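PDB 2DSA: glutathione S-transferase from Burkholderia xenovorans, which binds glutathione and probably acts as a glutathione transferase, reductively dechlorinating metabolites of polychlorinated biphenyls. Local coordinates for residues A68-V73 against Q96-I101; L82-G87 against Y92-W97. One frame throughout, in Å; residues are numbered along the deposited sequence.

Interaction 1 (A68-V73 against Q96-I101)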
loop_
_atom_site.group_PDB
_atom_site.type_symbol
_atom_site.label_atom_id
_atom_site.label_comp_id
_atom_site.label_asym_id
_atom_site.label_seq_id
_atom_site.Cartn_x
_atom_site.Cartn_y
_atom_site.Cartn_z
ATOM N N ALA A 68 -1.505 -1.332 7.594
ATOM C CA ALA A 68 -1.266 -2.369 8.615
ATOM C C ALA A 68 -1.785 -1.958 10.009
ATOM O O ALA A 68 -2.501 -2.722 10.681
ATOM C CB ALA A 68 0.225 -2.706 8.682
ATOM N N ILE A 69 -1.424 -0.747 10.428
ATOM C CA ILE A 69 -1.883 -0.181 11.711
ATOM C C ILE A 69 -3.406 -0.166 11.846
ATOM O O ILE A 69 -3.933 -0.629 12.854
ATOM C CB ILE A 69 -1.301 1.223 11.971
ATOM C CG1 ILE A 69 0.206 1.128 12.207
ATOM C CG2 ILE A 69 -2.016 1.951 13.176
ATOM C CD1 ILE A 69 0.968 2.429 11.861
ATOM N N VAL A 70 -4.109 0.351 10.841
ATOM C CA VAL A 70 -5.552 0.516 10.959
ATOM C C VAL A 70 -6.293 -0.831 10.973
ATOM O O VAL A 70 -7.365 -0.940 11.552
ATOM C CB VAL A 70 -6.157 1.589 9.958
ATOM C CG1 VAL A 70 -5.489 2.944 10.187
ATOM C CG2 VAL A 70 -6.049 1.172 8.458
ATOM N N GLN A 71 -5.693 -1.854 10.364
ATOM C CA GLN A 71 -6.236 -3.213 10.421
ATOM C C GLN A 71 -6.020 -3.857 11.807
ATOM O O GLN A 71 -6.920 -4.498 12.334
ATOM C CB GLN A 71 -5.638 -4.092 9.310
ATOM C CG GLN A 71 -6.160 -3.733 7.905
ATOM C CD GLN A 71 -5.636 -4.661 6.845
ATOM O OE1 GLN A 71 -6.208 -5.735 6.606
ATOM N NE2 GLN A 71 -4.520 -4.279 6.215
ATOM N N TYR A 72 -4.825 -3.690 12.369
ATOM C CA TYR A 72 -4.571 -4.119 13.727
ATOM C C TYR A 72 -5.602 -3.481 14.663
ATOM O O TYR A 72 -6.272 -4.187 15.419
ATOM C CB TYR A 72 -3.121 -3.829 14.173
ATOM C CG TYR A 72 -2.909 -4.143 15.652
ATOM C CD1 TYR A 72 -3.114 -3.160 16.622
ATOM C CD2 TYR A 72 -2.560 -5.428 16.078
ATOM C CE1 TYR A 72 -2.976 -3.431 17.973
ATOM C CE2 TYR A 72 -2.392 -5.703 17.451
ATOM C CZ TYR A 72 -2.613 -4.701 18.374
ATOM O OH TYR A 72 -2.481 -4.941 19.709
ATOM N N VAL A 73 -5.763 -2.165 14.564
ATOM C CA VAL A 73 -6.700 -1.421 15.394
ATOM C C VAL A 73 -8.149 -1.945 15.293
ATOM O O VAL A 73 -8.796 -2.252 16.313
ATOM C CB VAL A 73 -6.625 0.096 15.097
ATOM C CG1 VAL A 73 -7.780 0.845 15.773
ATOM C CG2 VAL A 73 -5.263 0.681 15.527
ATOM N N GLN A 96 -7.487 -3.982 -0.652
ATOM C CA GLN A 96 -7.461 -3.364 -1.972
ATOM C C GLN A 96 -7.629 -1.862 -1.833
ATOM O O GLN A 96 -6.782 -1.111 -2.284
ATOM C CB GLN A 96 -8.584 -3.943 -2.850
ATOM C CG GLN A 96 -8.771 -3.201 -4.178
ATOM C CD GLN A 96 -10.044 -3.624 -4.901
ATOM O OE1 GLN A 96 -10.909 -2.794 -5.188
ATOM N NE2 GLN A 96 -10.191 -4.922 -5.135
ATOM N N TRP A 97 -8.717 -1.428 -1.188
ATOM C CA TRP A 97 -8.959 -0.005 -0.994
ATOM C C TRP A 97 -7.873 0.691 -0.195
ATOM O O TRP A 97 -7.446 1.795 -0.578
ATOM C CB TRP A 97 -10.358 0.284 -0.453
ATOM C CG TRP A 97 -11.356 0.356 -1.566
ATOM C CD1 TRP A 97 -12.376 -0.525 -1.814
ATOM C CD2 TRP A 97 -11.395 1.329 -2.626
ATOM N NE1 TRP A 97 -13.057 -0.143 -2.947
ATOM C CE2 TRP A 97 -12.475 0.985 -3.468
ATOM C CE3 TRP A 97 -10.637 2.474 -2.929
ATOM C CZ2 TRP A 97 -12.818 1.740 -4.608
ATOM C CZ3 TRP A 97 -10.981 3.233 -4.058
ATOM C CH2 TRP A 97 -12.060 2.855 -4.884
ATOM N N LEU A 98 -7.390 0.045 0.874
ATOM C CA LEU A 98 -6.298 0.612 1.677
ATOM C C LEU A 98 -5.005 0.790 0.863
ATOM O O LEU A 98 -4.335 1.800 0.996
ATOM C CB LEU A 98 -6.019 -0.224 2.935
ATOM C CG LEU A 98 -7.046 -0.261 4.075
ATOM C CD1 LEU A 98 -6.575 -1.239 5.156
ATOM C CD2 LEU A 98 -7.273 1.138 4.675
ATOM N N ASN A 99 -4.651 -0.200 0.043
ATOM C CA ASN A 99 -3.462 -0.068 -0.784
ATOM C C ASN A 99 -3.615 0.982 -1.893
ATOM O O ASN A 99 -2.647 1.671 -2.220
ATOM C CB ASN A 99 -3.029 -1.405 -1.394
ATOM C CG ASN A 99 -1.597 -1.373 -1.854
ATOM O OD1 ASN A 99 -0.695 -1.421 -1.035
ATOM N ND2 ASN A 99 -1.374 -1.251 -3.178
ATOM N N PHE A 100 -4.819 1.063 -2.472
ATOM C CA PHE A 100 -5.201 2.135 -3.388
ATOM C C PHE A 100 -5.031 3.536 -2.796
ATOM O O PHE A 100 -4.418 4.416 -3.415
ATOM C CB PHE A 100 -6.643 1.963 -3.875
ATOM C CG PHE A 100 -7.055 2.985 -4.909
ATOM C CD1 PHE A 100 -6.910 2.713 -6.272
ATOM C CD2 PHE A 100 -7.579 4.230 -4.524
ATOM C CE1 PHE A 100 -7.283 3.645 -7.229
ATOM C CE2 PHE A 100 -7.956 5.170 -5.469
ATOM C CZ PHE A 100 -7.815 4.883 -6.827
ATOM N N ILE A 101 -5.574 3.752 -1.604
ATOM C CA ILE A 101 -5.469 5.064 -0.975
ATOM C C ILE A 101 -3.999 5.415 -0.754
ATOM O O ILE A 101 -3.565 6.535 -1.038
ATOM C CB ILE A 101 -6.318 5.178 0.316
ATOM C CG1 ILE A 101 -7.795 4.997 -0.012
ATOM C CG2 ILE A 101 -6.102 6.532 0.982
ATOM C CD1 ILE A 101 -8.644 4.443 1.113
#
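Leu-98 meets Val-70 and Gln-71 with its two methyl groups, and these three buried residues make the whole of the contact. Leu-98 CD2 lies 4.0 Å from Val-70 CG2, an apolar methyl-to-methyl touch. Leu-98 CD1 fits beside Gln-71 CG at 3.7 Å and is almost as close to the same valine methyl. The glutamine side chain runs on past this methyl, from CG to the amide, where Gln-71 NE2 is 3.8 Å from Leu-98 CD1. Leu-98 slides past both partners in the opposite direction. With Val-70 chi1 at -58°, CG2 sits between the backbone N and the carbonyl carbon and faces the leucine, while CG1 is turned beside the backbone N.

Between these segments the contact is purely van der Waals, burying a modest 111 Å². The segments belong to helix 66-76, which follows the last strand of the thioredoxin-like N-terminal domain, and helix 89-109, the first long helix of the all-helical part of the glutathione transferase fold. Leu-98 is therefore a bridging residue between the two halves of the subunit.

Polar ties between the two helices lie earlier on helix 89-109, and they fix Gln-71. Its chain runs extended past CG (chi2 -176°), which lays CG and the amide past Leu-98 CD1 and carries the amide on to its partners: OE1 accepts from Arg-91 NE and Gln-95 NE2, and NE2 donates to the carbonyl of Pro-67. Val-70 is backed by Ser-13 and Pro-14 of helix 12-21 and by Val-153 of helix 153-163. The residue after the leucine, Asn-99, points off another side of the helix, touches a bound glutathione and donates through ND2 to Glu-65 of the second subunit.

Interaction 2 (L82-G87 against Y92-W97)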
loop_
_atom_site.group_PDB
_atom_site.type_symbol
_atom_site.label_atom_id
_atom_site.label_comp_id
_atom_site.label_asym_id
_atom_site.label_seq_id
_atom_site.Cartn_x
_atom_site.Cartn_y
_atom_site.Cartn_z
ATOM N N LEU A 82 -15.189 -2.105 12.202
ATOM C CA LEU A 82 -14.323 -1.173 11.500
ATOM C C LEU A 82 -13.571 -1.804 10.320
ATOM O O LEU A 82 -12.973 -1.091 9.512
ATOM C CB LEU A 82 -13.358 -0.501 12.476
ATOM C CG LEU A 82 -14.055 0.404 13.495
ATOM C CD1 LEU A 82 -13.066 0.873 14.548
ATOM C CD2 LEU A 82 -14.794 1.574 12.814
ATOM N N ALA A 83 -13.580 -3.132 10.248
ATOM C CA ALA A 83 -13.069 -3.876 9.089
ATOM C C ALA A 83 -13.900 -5.139 8.970
ATOM O O ALA A 83 -14.335 -5.667 9.987
ATOM C CB ALA A 83 -11.613 -4.239 9.277
ATOM N N PRO A 84 -14.116 -5.642 7.735
ATOM C CA PRO A 84 -14.685 -6.994 7.625
ATOM C C PRO A 84 -13.757 -8.031 8.250
ATOM O O PRO A 84 -12.528 -7.810 8.350
ATOM C CB PRO A 84 -14.767 -7.226 6.105
ATOM C CG PRO A 84 -14.746 -5.848 5.500
ATOM C CD PRO A 84 -13.885 -5.027 6.412
ATOM N N ALA A 85 -14.347 -9.155 8.655
ATOM C CA ALA A 85 -13.623 -10.260 9.279
ATOM C C ALA A 85 -12.540 -10.840 8.384
ATOM O O ALA A 85 -12.747 -11.090 7.180
ATOM C CB ALA A 85 -14.592 -11.358 9.719
ATOM N N ASN A 86 -11.373 -11.041 8.976
ATOM C CA ASN A 86 -10.275 -11.684 8.290
ATOM C C ASN A 86 -10.702 -12.975 7.614
ATOM O O ASN A 86 -11.464 -13.768 8.186
ATOM C CB ASN A 86 -9.168 -11.989 9.288
ATOM C CG ASN A 86 -8.395 -10.768 9.659
ATOM O OD1 ASN A 86 -7.824 -10.114 8.787
ATOM N ND2 ASN A 86 -8.371 -10.435 10.959
ATOM N N GLY A 87 -10.211 -13.184 6.398
ATOM C CA GLY A 87 -10.583 -14.370 5.643
ATOM C C GLY A 87 -11.839 -14.228 4.803
ATOM O O GLY A 87 -12.050 -15.019 3.898
ATOM N N TYR A 92 -10.377 -8.682 2.016
ATOM C CA TYR A 92 -9.430 -8.459 0.883
ATOM C C TYR A 92 -9.774 -7.201 0.101
ATOM O O TYR A 92 -8.900 -6.432 -0.299
ATOM C CB TYR A 92 -9.315 -9.684 -0.037
ATOM C CG TYR A 92 -8.956 -10.937 0.730
ATOM C CD1 TYR A 92 -9.927 -11.892 1.024
ATOM C CD2 TYR A 92 -7.664 -11.140 1.212
ATOM C CE1 TYR A 92 -9.619 -13.025 1.759
ATOM C CE2 TYR A 92 -7.343 -12.276 1.944
ATOM C CZ TYR A 92 -8.330 -13.211 2.216
ATOM O OH TYR A 92 -8.031 -14.337 2.939
ATOM N N HIS A 93 -11.068 -6.991 -0.077
ATOM C CA HIS A 93 -11.592 -5.782 -0.674
ATOM C C HIS A 93 -11.216 -4.504 0.134
ATOM O O HIS A 93 -10.898 -3.468 -0.452
ATOM C CB HIS A 93 -13.107 -5.940 -0.860
ATOM C CG HIS A 93 -13.718 -4.942 -1.796
ATOM N ND1 HIS A 93 -15.074 -4.673 -1.812
ATOM C CD2 HIS A 93 -13.165 -4.144 -2.740
ATOM C CE1 HIS A 93 -15.327 -3.753 -2.725
ATOM N NE2 HIS A 93 -14.185 -3.412 -3.300
ATOM N N LEU A 94 -11.236 -4.584 1.466
ATOM C CA LEU A 94 -10.695 -3.499 2.299
ATOM C C LEU A 94 -9.183 -3.244 2.037
ATOM O O LEU A 94 -8.741 -2.086 1.955
ATOM C CB LEU A 94 -10.926 -3.792 3.794
ATOM C CG LEU A 94 -10.293 -2.807 4.787
ATOM C CD1 LEU A 94 -11.202 -1.637 4.971
ATOM C CD2 LEU A 94 -10.031 -3.452 6.147
ATOM N N GLN A 95 -8.408 -4.320 1.928
ATOM C CA GLN A 95 -6.964 -4.228 1.696
ATOM C C GLN A 95 -6.639 -3.645 0.321
ATOM O O GLN A 95 -5.625 -2.944 0.154
ATOM C CB GLN A 95 -6.312 -5.610 1.855
ATOM C CG GLN A 95 -6.451 -6.114 3.278
ATOM C CD GLN A 95 -6.163 -7.577 3.451
ATOM O OE1 GLN A 95 -6.153 -8.366 2.491
ATOM N NE2 GLN A 95 -5.955 -7.964 4.695
ATOM N N GLN A 96 -7.487 -3.982 -0.652
ATOM C CA GLN A 96 -7.461 -3.364 -1.972
ATOM C C GLN A 96 -7.629 -1.862 -1.833
ATOM O O GLN A 96 -6.782 -1.111 -2.284
ATOM C CB GLN A 96 -8.584 -3.943 -2.850
ATOM C CG GLN A 96 -8.771 -3.201 -4.178
ATOM C CD GLN A 96 -10.044 -3.624 -4.901
ATOM O OE1 GLN A 96 -10.909 -2.794 -5.188
ATOM N NE2 GLN A 96 -10.191 -4.922 -5.135
ATOM N N TRP A 97 -8.717 -1.428 -1.188
ATOM C CA TRP A 97 -8.959 -0.005 -0.994
ATOM C C TRP A 97 -7.873 0.691 -0.195
ATOM O O TRP A 97 -7.446 1.795 -0.578
ATOM C CB TRP A 97 -10.358 0.284 -0.453
ATOM C CG TRP A 97 -11.356 0.356 -1.566
ATOM C CD1 TRP A 97 -12.376 -0.525 -1.814
ATOM C CD2 TRP A 97 -11.395 1.329 -2.626
ATOM N NE1 TRP A 97 -13.057 -0.143 -2.947
ATOM C CE2 TRP A 97 -12.475 0.985 -3.468
ATOM C CE3 TRP A 97 -10.637 2.474 -2.929
ATOM C CZ2 TRP A 97 -12.818 1.740 -4.608
ATOM C CZ3 TRP A 97 -10.981 3.233 -4.058
ATOM C CH2 TRP A 97 -12.060 2.855 -4.884
HETATM O O HOH W 1 -6.226 -10.349 6.417
#
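Ala-83 meets Leu-94 through its methyl group, CB standing 3.6 Å from Leu-94 CD2. This is the first touch made by the loop that follows helix 66-76 as it passes along the beginning of helix 89-109. Just before it, Leu-82 turns the end of its side chain away from the helix segment and toward Ala-74 and Val-153, with its backbone bonded to that of Val-153. Pro-84 comes next and crosses the leucine at a slant, its ring carbon CD 4.1 Å from Leu-94 CB. In Leu-94, chi1 of 174° and chi2 of 84° together bring CD2 against the alanine methyl; Val-153 and Ala-154 of helix 153-163 also pack on it. The carbonyl of Pro-84 accepts from NH1 of Arg-91, a residue of helix 89-109 about one turn before Leu-94.

At Asn-86 the contact becomes polar. A water donates to Asn-86 OD1 at 2.9 Å and accepts from Gln-95 NE2 at 3.0 Å, bridging two amides that do not touch. Asn-86 ND2 is engaged by Asp-75, and Gln-95 NE2 has a further partner in Gln-71.

Gly-87 closes the segment. Its CA lies 3.7 Å from Tyr-92 OH, and its carbonyl O is at the edge of the tyrosine ring, near the ring plane and 3.8 Å from Tyr-92 CE1. Its positive phi of 88° suits glycine. The tyrosine hydroxyl, however, is hydrogen-bonded to Asp-75 OD1 of the second subunit, while the ring meets Tyr-72 of that subunit edge to face.

No direct hydrogen bond joins 82-87 to 92-97: the linker rests on Leu-94 by apolar packing, with polar ties through the bridging water and through Arg-91 to the Pro-84 carbonyl.

In the fold
The centres of the two interactions lie about 8 Å apart on the same side of the chain's centre, and both use helix 89-109. Along the chain, segment 68-73 on helix 66-76 comes first, then the linking loop 82-87, and both contacts end on that long helix. The helix is thus met by a helix of the thioredoxin-like domain and, nearer its start, by the connection leading into it. The hydrogen bond from Gln-95 NE2 to Gln-71 OE1, 2.9 Å long, joins the contacts directly. Both also touch the second subunit, so the junction between the two halves of each chain borders the dimer interface.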